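Local coordinates for protein ribose-phosphate pyrophosphokinase (Thermus thermophilus, PDB 5T3O) that probably makes phosphoribosyl pyrophosphate, a precursor for nucleotide synthesis, by moving the pyrophosphoryl group of ATP onto ribose 5-phosphate with the help of magnesium, at residues D50-Q55 against R82-I87; L3-Q8 against E44-G49; E219-G224 against H247-G252; R94-D99 against T126-Q131. All coordinates share one frame; numbering follows the deposited sequence.

Contact 1: residues D50-Q55 against R82-I87; sequences DVFIVQ and RVTAVI
Asp50 opens the pairing with a two-point salt bridge to Arg82: OD1 takes NE at 2.8 Å and OD2 takes NH1 at 2.9 Å, both oxygens near the guanidinium plane while the carboxylate is turned 43° from it. The bend at chi3 of Arg82 (71°) presents this NE side. A lysine in its place would probably hold only part of this grip and leave Glu48 of a neighbouring subunit, the partner of NH2, without its mate. Val51 N donates to Arg82 O, and Val51 O accepts from Thr84 N; one water donates to Asp50 OD1 and Val51 O and accepts from Thr84 OG1, bridging the two strands. Phe52 lies alongside Thr84, CD2 3.5 Å from Thr84 CB, with Val86 CG2 at the ring edge. Ile53 continues the parallel pattern, its N bonded to Thr84 O and its O to Val86 N at 2.7 Å. Val54 sets CG2 against Val86 CG1 at 3.8 Å, and Gln55 N closes the series on Val86 O. These strands belong to a right-handed beta-alpha-beta unit whose helix 61-77 packs on Ile53 and Val83; helix 286-298 covers the face of Phe52 and Val86, and strands 2-6 and 121-125 flank the pair.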
loop_
_atom_site.group_PDB
_atom_site.type_symbol
_atom_site.label_atom_id
_atom_site.label_comp_id
_atom_site.label_asym_id
_atom_site.label_seq_id
_atom_site.Cartn_x
_atom_site.Cartn_y
_atom_site.Cartn_z
ATOM N N ASP A 50 -15.029 -0.901 20.084
ATOM C CA ASP A 50 -15.424 -0.006 19.003
ATOM C C ASP A 50 -15.194 1.395 19.563
ATOM O O ASP A 50 -16.036 1.922 20.303
ATOM C CB ASP A 50 -16.900 -0.242 18.626
ATOM C CG ASP A 50 -17.328 0.508 17.379
ATOM O OD1 ASP A 50 -16.469 0.955 16.596
ATOM O OD2 ASP A 50 -18.544 0.647 17.145
ATOM N N VAL A 51 -14.033 1.981 19.255
ATOM C CA VAL A 51 -13.569 3.166 20.000
ATOM C C VAL A 51 -13.773 4.421 19.174
ATOM O O VAL A 51 -13.593 4.409 17.966
ATOM C CB VAL A 51 -12.138 3.025 20.639
ATOM C CG1 VAL A 51 -11.539 1.640 20.439
ATOM C CG2 VAL A 51 -11.170 4.130 20.219
ATOM N N PHE A 52 -14.183 5.489 19.851
ATOM C CA PHE A 52 -14.489 6.768 19.219
ATOM C C PHE A 52 -13.652 7.808 19.942
ATOM O O PHE A 52 -13.665 7.863 21.168
ATOM C CB PHE A 52 -15.981 7.076 19.344
ATOM C CG PHE A 52 -16.846 6.162 18.537
ATOM C CD1 PHE A 52 -17.123 4.878 18.982
ATOM C CD2 PHE A 52 -17.367 6.574 17.321
ATOM C CE1 PHE A 52 -17.902 4.019 18.229
ATOM C CE2 PHE A 52 -18.150 5.718 16.562
ATOM C CZ PHE A 52 -18.419 4.440 17.020
ATOM N N ILE A 53 -12.873 8.577 19.188
ATOM C CA ILE A 53 -11.958 9.548 19.776
ATOM C C ILE A 53 -12.411 10.898 19.273
ATOM O O ILE A 53 -12.472 11.100 18.061
ATOM C CB ILE A 53 -10.486 9.267 19.398
ATOM C CG1 ILE A 53 -10.052 7.906 19.945
ATOM C CG2 ILE A 53 -9.568 10.348 19.959
ATOM C CD1 ILE A 53 -8.864 7.305 19.223
ATOM N N VAL A 54 -12.759 11.785 20.216
ATOM C CA VAL A 54 -13.273 13.124 19.923
ATOM C C VAL A 54 -12.158 14.165 19.976
ATOM O O VAL A 54 -11.517 14.342 21.000
ATOM C CB VAL A 54 -14.391 13.540 20.914
ATOM C CG1 VAL A 54 -14.936 14.918 20.573
ATOM C CG2 VAL A 54 -15.525 12.532 20.883
ATOM N N GLN A 55 -11.946 14.860 18.869
ATOM C CA GLN A 55 -10.992 15.963 18.826
ATOM C C GLN A 55 -11.417 16.946 17.771
ATOM O O GLN A 55 -11.585 16.577 16.619
ATOM C CB GLN A 55 -9.580 15.468 18.493
ATOM C CG GLN A 55 -8.487 16.523 18.638
ATOM C CD GLN A 55 -7.918 16.555 20.041
ATOM O OE1 GLN A 55 -8.653 16.679 21.016
ATOM N NE2 GLN A 55 -6.609 16.413 20.152
ATOM N N ARG A 82 -12.168 -1.494 16.084
ATOM C CA ARG A 82 -12.458 -0.410 15.165
ATOM C C ARG A 82 -12.184 0.935 15.834
ATOM O O ARG A 82 -12.401 1.082 17.035
ATOM C CB ARG A 82 -13.916 -0.500 14.715
ATOM C CG ARG A 82 -14.297 0.510 13.648
ATOM C CD ARG A 82 -15.624 0.178 12.980
ATOM N NE ARG A 82 -16.791 0.389 13.847
ATOM C CZ ARG A 82 -18.057 0.311 13.428
ATOM N NH1 ARG A 82 -19.054 0.515 14.287
ATOM N NH2 ARG A 82 -18.345 0.039 12.150
ATOM N N VAL A 83 -11.686 1.911 15.076
ATOM C CA VAL A 83 -11.502 3.253 15.639
ATOM C C VAL A 83 -12.026 4.329 14.700
ATOM O O VAL A 83 -11.720 4.348 13.514
ATOM C CB VAL A 83 -10.077 3.527 16.240
ATOM C CG1 VAL A 83 -9.130 2.372 16.027
ATOM C CG2 VAL A 83 -9.465 4.856 15.796
ATOM N N THR A 84 -12.861 5.194 15.265
ATOM C CA THR A 84 -13.465 6.291 14.540
ATOM C C THR A 84 -12.870 7.582 15.067
ATOM O O THR A 84 -12.763 7.766 16.272
ATOM C CB THR A 84 -14.988 6.307 14.751
ATOM O OG1 THR A 84 -15.521 5.044 14.349
ATOM C CG2 THR A 84 -15.659 7.433 13.943
ATOM N N ALA A 85 -12.461 8.448 14.154
ATOM C CA ALA A 85 -12.037 9.786 14.494
ATOM C C ALA A 85 -13.284 10.663 14.502
ATOM O O ALA A 85 -13.844 10.976 13.451
ATOM C CB ALA A 85 -11.023 10.294 13.483
ATOM N N VAL A 86 -13.744 11.017 15.695
ATOM C CA VAL A 86 -14.845 11.960 15.832
ATOM C C VAL A 86 -14.248 13.371 15.816
ATOM O O VAL A 86 -13.659 13.819 16.800
ATOM C CB VAL A 86 -15.652 11.690 17.112
ATOM C CG1 VAL A 86 -16.765 12.715 17.273
ATOM C CG2 VAL A 86 -16.219 10.278 17.075
ATOM N N ILE A 87 -14.372 14.037 14.676
ATOM C CA ILE A 87 -13.824 15.372 14.458
ATOM C C ILE A 87 -14.968 16.381 14.273
ATOM O O ILE A 87 -15.386 16.642 13.137
ATOM C CB ILE A 87 -12.901 15.416 13.216
ATOM C CG1 ILE A 87 -11.863 14.284 13.261
ATOM C CG2 ILE A 87 -12.189 16.762 13.133
ATOM C CD1 ILE A 87 -11.044 14.177 11.987
HETATM O O HOH W 1 -15.017 3.147 15.888
#

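Contact 2: residues L3-Q8 against E44-G49; sequences LIFSGQ and ESLREG. With SO4 (sulfate ion), chain H.
Leu3 reaches from its strand into the loop 44-49, and its two methyl groups divide the work. CB leads to CG, which lies anti to the carbonyl carbon (chi1 -64°); beyond this branch point CD1 comes to 3.9 Å from Glu44 OE2, while CD2 rests 4.0 Å from Gly49 CA. Gly49, having no side chain, lets CD2 come this close. The Leu3 and Glu44 side chains run antiparallel alongside one another, and the other carboxylate oxygen of Glu44, OE1, is bonded to the backbone N of Lys27. Two residues on, Phe5 meets Leu46 obliquely, with CE2 4.1 Å from Leu46 CD2. No hydrogen bond crosses between the segments, so the contact rests on packing.

The loop is shaped by a type II turn from Leu46 to Gly49, closed by Gly49 N on Leu46 O at 2.9 Å, and by an ST turn in which Ser45 OG accepts from Arg47 N. Ser45 OG also donates to sulfate O1 at 2.7 Å, and Arg47 NE reaches the same oxygen at 2.9 Å, with NH2 on O3. The ion, probably from the crystallisation liquor, is also bonded by Ser301, Val302 and Ser303 of one neighbouring subunit and Arg102 of another. An alanine at Arg47 would probably leave the sulfate without these two donors and Asp141 of a neighbouring subunit without its salt bridge.

Strand 2-6 pairs with strand 50-54, helix 61-77 packs on Phe5 and Leu46 through Met71 and Ala75, and Tyr42 meets the Phe5 ring edge-to-face.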
loop_
_atom_site.group_PDB
_atom_site.type_symbol
_atom_site.label_atom_id
_atom_site.label_comp_id
_atom_site.label_asym_id
_atom_site.label_seq_id
_atom_site.Cartn_x
_atom_site.Cartn_y
_atom_site.Cartn_z
ATOM N N LEU A 3 -16.679 2.295 23.514
ATOM C CA LEU A 3 -15.845 3.194 24.318
ATOM C C LEU A 3 -15.710 4.558 23.645
ATOM O O LEU A 3 -15.697 4.655 22.418
ATOM C CB LEU A 3 -14.456 2.604 24.534
ATOM C CG LEU A 3 -14.285 1.301 25.328
ATOM C CD1 LEU A 3 -15.187 1.252 26.556
ATOM C CD2 LEU A 3 -14.502 0.071 24.459
ATOM N N ILE A 4 -15.605 5.604 24.464
ATOM C CA ILE A 4 -15.500 6.983 23.983
ATOM C C ILE A 4 -14.352 7.674 24.729
ATOM O O ILE A 4 -14.162 7.474 25.928
ATOM C CB ILE A 4 -16.862 7.736 24.076
ATOM C CG1 ILE A 4 -16.719 9.250 23.836
ATOM C CG2 ILE A 4 -17.562 7.479 25.406
ATOM C CD1 ILE A 4 -16.856 9.659 22.388
ATOM N N PHE A 5 -13.562 8.448 23.981
ATOM C CA PHE A 5 -12.393 9.145 24.520
ATOM C C PHE A 5 -12.323 10.539 23.936
ATOM O O PHE A 5 -12.871 10.803 22.867
ATOM C CB PHE A 5 -11.105 8.398 24.176
ATOM C CG PHE A 5 -11.045 7.006 24.721
ATOM C CD1 PHE A 5 -10.503 6.759 25.974
ATOM C CD2 PHE A 5 -11.537 5.935 23.982
ATOM C CE1 PHE A 5 -10.447 5.465 26.480
ATOM C CE2 PHE A 5 -11.484 4.645 24.483
ATOM C CZ PHE A 5 -10.935 4.410 25.730
ATOM N N SER A 6 -11.642 11.425 24.651
ATOM C CA SER A 6 -11.444 12.795 24.211
ATOM C C SER A 6 -9.960 13.130 24.228
ATOM O O SER A 6 -9.208 12.636 25.074
ATOM C CB SER A 6 -12.183 13.756 25.149
ATOM O OG SER A 6 -12.043 15.107 24.721
ATOM N N GLY A 7 -9.541 13.984 23.306
ATOM C CA GLY A 7 -8.274 14.688 23.476
ATOM C C GLY A 7 -8.462 15.850 24.449
ATOM O O GLY A 7 -9.332 15.806 25.335
ATOM N N GLN A 8 -7.651 16.890 24.276
ATOM C CA GLN A 8 -7.707 18.101 25.102
ATOM C C GLN A 8 -8.466 19.259 24.439
ATOM O O GLN A 8 -8.634 20.307 25.060
ATOM C CB GLN A 8 -6.283 18.559 25.438
ATOM C CG GLN A 8 -5.493 17.556 26.267
ATOM C CD GLN A 8 -4.117 18.049 26.712
ATOM O OE1 GLN A 8 -3.497 17.436 27.582
ATOM N NE2 GLN A 8 -3.630 19.148 26.128
ATOM N N GLU A 44 -7.350 2.133 30.686
ATOM C CA GLU A 44 -8.148 0.901 30.612
ATOM C C GLU A 44 -7.903 0.149 29.298
ATOM O O GLU A 44 -7.484 0.744 28.306
ATOM C CB GLU A 44 -9.647 1.255 30.729
ATOM C CG GLU A 44 -10.272 1.904 29.480
ATOM C CD GLU A 44 -11.501 2.767 29.775
ATOM O OE1 GLU A 44 -11.403 3.673 30.632
ATOM O OE2 GLU A 44 -12.560 2.559 29.132
ATOM N N SER A 45 -8.202 -1.146 29.289
ATOM C CA SER A 45 -8.145 -1.948 28.071
ATOM C C SER A 45 -9.169 -1.445 27.047
ATOM O O SER A 45 -10.289 -1.097 27.410
ATOM C CB SER A 45 -8.399 -3.424 28.392
ATOM O OG SER A 45 -8.308 -4.234 27.231
ATOM N N LEU A 46 -8.757 -1.366 25.778
ATOM C CA LEU A 46 -9.662 -1.078 24.660
ATOM C C LEU A 46 -9.807 -2.309 23.765
ATOM O O LEU A 46 -10.295 -2.194 22.644
ATOM C CB LEU A 46 -9.125 0.045 23.756
ATOM C CG LEU A 46 -8.538 1.369 24.229
ATOM C CD1 LEU A 46 -7.169 1.164 24.850
ATOM C CD2 LEU A 46 -8.437 2.301 23.031
ATOM N N ARG A 47 -9.369 -3.474 24.233
ATOM C CA ARG A 47 -9.176 -4.614 23.338
ATOM C C ARG A 47 -10.499 -5.081 22.752
ATOM O O ARG A 47 -11.460 -5.290 23.485
ATOM C CB ARG A 47 -8.492 -5.764 24.061
ATOM C CG ARG A 47 -8.098 -6.918 23.156
ATOM C CD ARG A 47 -7.293 -7.936 23.931
ATOM N NE ARG A 47 -5.940 -7.468 24.211
ATOM C CZ ARG A 47 -4.834 -7.786 23.528
ATOM N NH1 ARG A 47 -4.870 -8.608 22.472
ATOM N NH2 ARG A 47 -3.659 -7.268 23.913
ATOM N N GLU A 48 -10.518 -5.218 21.427
ATOM C CA GLU A 48 -11.709 -5.547 20.640
ATOM C C GLU A 48 -12.870 -4.555 20.802
ATOM O O GLU A 48 -14.015 -4.883 20.492
ATOM C CB GLU A 48 -12.165 -7.007 20.898
ATOM C CG GLU A 48 -11.135 -8.079 20.525
ATOM C CD GLU A 48 -10.624 -7.964 19.089
ATOM O OE1 GLU A 48 -9.390 -7.790 18.894
ATOM O OE2 GLU A 48 -11.456 -8.022 18.154
ATOM N N GLY A 49 -12.565 -3.328 21.231
ATOM C CA GLY A 49 -13.579 -2.300 21.407
ATOM C C GLY A 49 -13.874 -1.568 20.117
ATOM O O GLY A 49 -13.074 -1.609 19.175
HETATM S S SO4 H . -4.870 -5.184 27.147
HETATM O O1 SO4 H . -6.100 -5.540 26.423
HETATM O O2 SO4 H . -5.169 -5.060 28.594
HETATM O O3 SO4 H . -3.844 -6.229 26.951
HETATM O O4 SO4 H . -4.413 -3.875 26.642
#

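Contact 3: residues E219-G224 against H247-G252; sequences EISTAG and HGVYVG. With SO4 (sulfate ion), chain F.
His247 begins the pairing by offering its O to Ile220 N at 3.0 Å, in a nearly straight bond (169°), while its CB lies 3.7 Å from Glu219 CB. Its ring nitrogens bond to Thr126 and Thr271. Gly248 centres an inverse gamma turn, and its CA sits over one face of the Tyr250 ring. Val249 then brings CB to 3.3 Å from Ile220 O and places CG2 near Ser221 OG, a hydroxyl that donates to Glu219 OE1. Tyr250 N binds Ile220 O at 3.1 Å, in the carbonyl plane, and its ring crosses the isoleucine obliquely, with CE1 3.9 Å from CG2. The buried Tyr250 OH has no polar partner in the model. Val251 completes the run, N to Ser221 O at 2.9 Å.

These bonds support a loop whose amides turn to an anion: Ser221 N gives sulfate O1 a bond of 2.8 Å. Thr222 OG1, between backbone N and carbonyl carbon (chi1 63°), turns to O4, which Thr222 N also grips. Ala223 is the N-cap of helix 224-233. Following Asp217, predicted to bind ribose 5-phosphate, the loop is consistent with the phosphate-binding loop of type I phosphoribosyltransferase folds, and the sulfate probably marks the 5-phosphate site.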
loop_
_atom_site.group_PDB
_atom_site.type_symbol
_atom_site.label_atom_id
_atom_site.label_comp_id
_atom_site.label_asym_id
_atom_site.label_seq_id
_atom_site.Cartn_x
_atom_site.Cartn_y
_atom_site.Cartn_z
ATOM N N GLU A 219 -18.955 28.534 9.182
ATOM C CA GLU A 219 -18.125 28.872 10.339
ATOM C C GLU A 219 -17.870 30.376 10.477
ATOM O O GLU A 219 -17.964 31.126 9.503
ATOM C CB GLU A 219 -16.780 28.145 10.247
ATOM C CG GLU A 219 -15.897 28.544 9.072
ATOM C CD GLU A 219 -14.459 28.085 9.256
ATOM O OE1 GLU A 219 -13.598 28.933 9.580
ATOM O OE2 GLU A 219 -14.196 26.873 9.095
ATOM N N ILE A 220 -17.522 30.787 11.696
ATOM C CA ILE A 220 -17.107 32.162 11.987
ATOM C C ILE A 220 -15.720 32.112 12.640
ATOM O O ILE A 220 -15.588 31.674 13.786
ATOM C CB ILE A 220 -18.124 32.874 12.916
ATOM C CG1 ILE A 220 -19.531 32.870 12.295
ATOM C CG2 ILE A 220 -17.688 34.310 13.186
ATOM C CD1 ILE A 220 -20.649 33.082 13.298
ATOM N N SER A 221 -14.700 32.559 11.906
ATOM C CA SER A 221 -13.313 32.566 12.393
ATOM C C SER A 221 -12.943 33.942 12.940
ATOM O O SER A 221 -12.987 34.143 14.155
ATOM C CB SER A 221 -12.327 32.101 11.303
ATOM O OG SER A 221 -12.192 30.692 11.295
ATOM N N THR A 222 -12.585 34.874 12.052
ATOM C CA THR A 222 -12.272 36.261 12.442
ATOM C C THR A 222 -13.524 37.140 12.553
ATOM O O THR A 222 -13.443 38.259 13.070
ATOM C CB THR A 222 -11.276 36.944 11.467
ATOM O OG1 THR A 222 -11.843 37.052 10.153
ATOM C CG2 THR A 222 -9.966 36.178 11.398
ATOM N N ALA A 223 -14.659 36.635 12.055
ATOM C CA ALA A 223 -15.941 37.356 12.021
ATOM C C ALA A 223 -15.945 38.555 11.072
ATOM O O ALA A 223 -16.824 39.413 11.171
ATOM C CB ALA A 223 -16.386 37.765 13.426
ATOM N N GLY A 224 -14.990 38.596 10.139
ATOM C CA GLY A 224 -14.936 39.641 9.127
ATOM C C GLY A 224 -16.093 39.448 8.173
ATOM O O GLY A 224 -16.889 40.362 7.966
ATOM N N HIS A 247 -19.812 26.267 13.178
ATOM C CA HIS A 247 -18.543 26.296 13.914
ATOM C C HIS A 247 -18.219 27.667 14.522
ATOM O O HIS A 247 -17.883 28.616 13.807
ATOM C CB HIS A 247 -17.411 25.826 13.005
ATOM C CG HIS A 247 -17.669 24.490 12.381
ATOM N ND1 HIS A 247 -17.846 23.348 13.129
ATOM C CD2 HIS A 247 -17.790 24.115 11.086
ATOM C CE1 HIS A 247 -18.060 22.326 12.322
ATOM N NE2 HIS A 247 -18.034 22.765 11.078
ATOM N N GLY A 248 -18.324 27.745 15.848
ATOM C CA GLY A 248 -18.010 28.961 16.594
ATOM C C GLY A 248 -16.539 29.000 16.930
ATOM O O GLY A 248 -16.158 28.736 18.072
ATOM N N VAL A 249 -15.715 29.340 15.936
ATOM C CA VAL A 249 -14.248 29.273 16.084
ATOM C C VAL A 249 -13.807 30.447 16.954
ATOM O O VAL A 249 -13.169 30.250 17.993
ATOM C CB VAL A 249 -13.488 29.281 14.728
ATOM C CG1 VAL A 249 -12.003 28.988 14.944
ATOM C CG2 VAL A 249 -14.080 28.273 13.746
ATOM N N TYR A 250 -14.180 31.653 16.523
ATOM C CA TYR A 250 -14.035 32.885 17.312
ATOM C C TYR A 250 -12.590 33.149 17.741
ATOM O O TYR A 250 -12.206 32.894 18.890
ATOM C CB TYR A 250 -14.976 32.874 18.535
ATOM C CG TYR A 250 -16.472 32.747 18.236
ATOM C CD1 TYR A 250 -17.063 33.404 17.150
ATOM C CD2 TYR A 250 -17.303 31.988 19.070
ATOM C CE1 TYR A 250 -18.424 33.291 16.892
ATOM C CE2 TYR A 250 -18.669 31.873 18.820
ATOM C CZ TYR A 250 -19.225 32.528 17.730
ATOM O OH TYR A 250 -20.576 32.426 17.469
ATOM N N VAL A 251 -11.807 33.662 16.793
ATOM C CA VAL A 251 -10.387 33.962 17.002
ATOM C C VAL A 251 -10.034 35.331 16.435
ATOM O O VAL A 251 -10.793 35.904 15.647
ATOM C CB VAL A 251 -9.466 32.896 16.352
ATOM C CG1 VAL A 251 -9.616 31.556 17.061
ATOM C CG2 VAL A 251 -9.736 32.757 14.854
ATOM N N GLY A 252 -8.862 35.831 16.825
ATOM C CA GLY A 252 -8.363 37.123 16.359
ATOM C C GLY A 252 -9.254 38.252 16.861
ATOM O O GLY A 252 -9.523 38.322 18.061
HETATM S S SO4 F . -14.050 34.856 8.669
HETATM O O1 SO4 F . -14.954 34.166 9.617
HETATM O O2 SO4 F . -14.426 36.287 8.619
HETATM O O3 SO4 F . -14.134 34.307 7.293
HETATM O O4 SO4 F . -12.660 34.716 9.158
#

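Contact 4: residues R94-D99 against T126-Q131; sequences RSDKKD and TLHSPQ. With ADP (adenosine-5'-diphosphate), chain D.
The two loops approach without backbone pairing, their nearest CA atoms, those of Arg94 and His128, being 5.8 Å apart. Arg94 lays its aliphatic part over one face of the His128 ring, with CG 4.1 Å from the ring centroid and 20° off the normal, a CH-pi contact. Further out, its guanidinium covers the adenine, C2 of ADP lying 3.4 Å above the guanidinium plane near its centre. CG of His128 stands anti to the backbone N (chi1 175°), which sends the ring across to the ligand; NE2 donates to ADP O1B at 2.6 Å, the phosphate being at the ring edge. Asp96 joins the loops: its OD2 accepts from Ser129 OG at 2.7 Å, while OD1 forms a salt bridge with Lys97 NZ at 2.9 Å on the syn side. That lysine makes only a weak bond to ADP O3A. Ser95 OG donates to adenine N7, and ADP O3' donates to Asp99 OD2, holding base and ribose on the same loop. The site lies beyond the carboxyl ends of strands 82-87 and 121-125, before helix 106-117 and strand 140-143 respectively; Asn35 of a neighbouring subunit adds a hydrogen bond to the ADP, and Gln131 of another bonds Asp96.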
loop_
_atom_site.group_PDB
_atom_site.type_symbol
_atom_site.label_atom_id
_atom_site.label_comp_id
_atom_site.label_asym_id
_atom_site.label_seq_id
_atom_site.Cartn_x
_atom_site.Cartn_y
_atom_site.Cartn_z
ATOM N N ARG A 94 -10.942 23.872 4.968
ATOM C CA ARG A 94 -10.702 25.090 4.164
ATOM C C ARG A 94 -9.493 25.025 3.211
ATOM O O ARG A 94 -9.427 25.801 2.256
ATOM C CB ARG A 94 -10.545 26.304 5.084
ATOM C CG ARG A 94 -11.791 26.635 5.891
ATOM C CD ARG A 94 -11.536 27.773 6.866
ATOM N NE ARG A 94 -11.221 29.019 6.166
ATOM C CZ ARG A 94 -10.992 30.194 6.755
ATOM N NH1 ARG A 94 -11.043 30.319 8.080
ATOM N NH2 ARG A 94 -10.700 31.254 6.004
ATOM N N SER A 95 -8.532 24.136 3.475
ATOM C CA SER A 95 -7.395 23.916 2.563
ATOM C C SER A 95 -7.719 22.764 1.608
ATOM O O SER A 95 -7.130 21.674 1.695
ATOM C CB SER A 95 -6.113 23.623 3.358
ATOM O OG SER A 95 -5.866 24.610 4.345
ATOM N N ASP A 96 -8.646 23.024 0.683
ATOM C CA ASP A 96 -9.212 21.991 -0.203
ATOM C C ASP A 96 -8.941 22.195 -1.688
ATOM O O ASP A 96 -9.323 21.359 -2.504
ATOM C CB ASP A 96 -10.728 21.853 0.039
ATOM C CG ASP A 96 -11.505 23.161 -0.196
ATOM O OD1 ASP A 96 -10.907 24.263 -0.102
ATOM O OD2 ASP A 96 -12.721 23.079 -0.462
ATOM N N LYS A 97 -8.269 23.286 -2.042
ATOM C CA LYS A 97 -8.001 23.619 -3.439
ATOM C C LYS A 97 -6.532 23.948 -3.547
ATOM O O LYS A 97 -5.902 24.350 -2.568
ATOM C CB LYS A 97 -8.787 24.864 -3.901
ATOM C CG LYS A 97 -10.200 25.023 -3.360
ATOM C CD LYS A 97 -10.721 26.456 -3.516
ATOM C CE LYS A 97 -11.758 26.805 -2.457
ATOM N NZ LYS A 97 -11.179 27.026 -1.099
ATOM N N LYS A 98 -6.006 23.814 -4.751
ATOM C CA LYS A 98 -4.682 24.309 -5.059
ATOM C C LYS A 98 -4.852 25.664 -5.773
ATOM O O LYS A 98 -4.620 25.786 -6.974
ATOM C CB LYS A 98 -3.904 23.274 -5.884
ATOM C CG LYS A 98 -2.417 23.266 -5.574
ATOM C CD LYS A 98 -1.687 22.149 -6.292
ATOM C CE LYS A 98 -0.233 22.112 -5.863
ATOM N NZ LYS A 98 0.601 21.383 -6.852
ATOM N N ASP A 99 -5.285 26.665 -5.005
ATOM C CA ASP A 99 -5.530 28.023 -5.533
ATOM C C ASP A 99 -4.237 28.842 -5.721
ATOM O O ASP A 99 -4.231 29.821 -6.471
ATOM C CB ASP A 99 -6.584 28.798 -4.699
ATOM C CG ASP A 99 -6.285 28.824 -3.198
ATOM O OD1 ASP A 99 -5.180 28.434 -2.773
ATOM O OD2 ASP A 99 -7.181 29.229 -2.428
ATOM N N THR A 126 -20.595 19.452 9.305
ATOM C CA THR A 126 -20.477 20.650 8.449
ATOM C C THR A 126 -19.043 20.962 7.974
ATOM O O THR A 126 -18.362 21.844 8.515
ATOM C CB THR A 126 -21.096 21.910 9.129
ATOM O OG1 THR A 126 -22.380 21.596 9.680
ATOM C CG2 THR A 126 -21.262 23.042 8.125
ATOM N N LEU A 127 -18.607 20.218 6.963
ATOM C CA LEU A 127 -17.335 20.445 6.299
ATOM C C LEU A 127 -17.461 21.645 5.373
ATOM O O LEU A 127 -18.507 21.845 4.755
ATOM C CB LEU A 127 -16.916 19.202 5.506
ATOM C CG LEU A 127 -16.688 17.922 6.316
ATOM C CD1 LEU A 127 -16.623 16.709 5.399
ATOM C CD2 LEU A 127 -15.427 18.030 7.155
ATOM N N HIS A 128 -16.386 22.428 5.278
ATOM C CA HIS A 128 -16.343 23.669 4.486
ATOM C C HIS A 128 -16.842 23.524 3.044
ATOM O O HIS A 128 -17.490 24.433 2.517
ATOM C CB HIS A 128 -14.912 24.235 4.486
ATOM C CG HIS A 128 -14.731 25.434 3.605
ATOM N ND1 HIS A 128 -15.197 26.686 3.946
ATOM C CD2 HIS A 128 -14.150 25.565 2.389
ATOM C CE1 HIS A 128 -14.904 27.538 2.980
ATOM N NE2 HIS A 128 -14.269 26.883 2.024
ATOM N N SER A 129 -16.516 22.401 2.407
ATOM C CA SER A 129 -17.035 22.070 1.074
ATOM C C SER A 129 -17.388 20.580 1.013
ATOM O O SER A 129 -16.758 19.778 1.704
ATOM C CB SER A 129 -16.007 22.409 -0.003
ATOM O OG SER A 129 -14.862 21.583 0.112
ATOM N N PRO A 130 -18.382 20.205 0.179
ATOM C CA PRO A 130 -18.788 18.791 0.074
ATOM C C PRO A 130 -17.752 17.874 -0.618
ATOM O O PRO A 130 -17.799 16.656 -0.447
ATOM C CB PRO A 130 -20.094 18.858 -0.724
ATOM C CG PRO A 130 -19.972 20.097 -1.546
ATOM C CD PRO A 130 -19.163 21.068 -0.731
ATOM N N GLN A 131 -16.816 18.460 -1.364
ATOM C CA GLN A 131 -15.735 17.702 -1.997
ATOM C C GLN A 131 -14.705 17.108 -1.011
ATOM O O GLN A 131 -14.010 16.167 -1.368
ATOM C CB GLN A 131 -15.020 18.551 -3.053
ATOM C CG GLN A 131 -15.856 18.873 -4.291
ATOM C CD GLN A 131 -16.725 20.123 -4.164
ATOM O OE1 GLN A 131 -16.819 20.741 -3.098
ATOM N NE2 GLN A 131 -17.379 20.489 -5.261
HETATM P PB ADP D . -13.962 29.975 0.330
HETATM O O1B ADP D . -14.418 28.571 0.018
HETATM O O2B ADP D . -13.436 30.175 1.735
HETATM O O3B ADP D . -14.924 31.044 -0.134
HETATM P PA ADP D . -11.619 31.329 -0.507
HETATM O O1A ADP D . -12.367 32.580 -0.122
HETATM O O2A ADP D . -10.791 31.327 -1.775
HETATM O O3A ADP D . -12.681 30.124 -0.639
HETATM O "O5'" ADP D . -10.725 30.893 0.773
HETATM C "C5'" ADP D . -9.489 30.177 0.673
HETATM C "C4'" ADP D . -8.321 31.082 1.064
HETATM O "O4'" ADP D . -8.234 31.114 2.490
HETATM C "C3'" ADP D . -6.963 30.614 0.540
HETATM O "O3'" ADP D . -6.539 31.321 -0.630
HETATM C "C2'" ADP D . -6.010 30.844 1.694
HETATM O "O2'" ADP D . -5.347 32.116 1.609
HETATM C "C1'" ADP D . -6.915 30.783 2.920
HETATM N N9 ADP D . -6.921 29.436 3.554
HETATM C C8 ADP D . -6.670 28.234 2.967
HETATM N N7 ADP D . -6.752 27.229 3.867
HETATM C C5 ADP D . -7.061 27.777 5.056
HETATM C C6 ADP D . -7.300 27.279 6.425
HETATM N N6 ADP D . -7.219 25.966 6.677
HETATM N N1 ADP D . -7.610 28.164 7.406
HETATM C C2 ADP D . -7.699 29.490 7.144
HETATM N N3 ADP D . -7.489 30.009 5.913
HETATM C C4 ADP D . -7.179 29.226 4.848
#

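How the contacts relate
Contacts 1 and 2 are neighbours in the five-stranded parallel sheet of the N-terminal part, their centres 8 Å apart and joined where strand 2-6 bonds to strand 50-54. Contact 4 belongs to loops following strands of that same sheet, and contact 3 to the C-terminal part; their centres are 17 Å apart, but they touch through His247 and Thr126. Along the chain the order is 2, 1, 4, 3, each closing before the next opens. Contact 2 lies about 31 Å from contact 3 and 30 Å from contact 4, centre to centre. All four touch neighbouring subunits, contacts 2, 3 and 4 sharing one of them; the nucleotide loops of contact 4 meet the loop of contact 3 between the two parts.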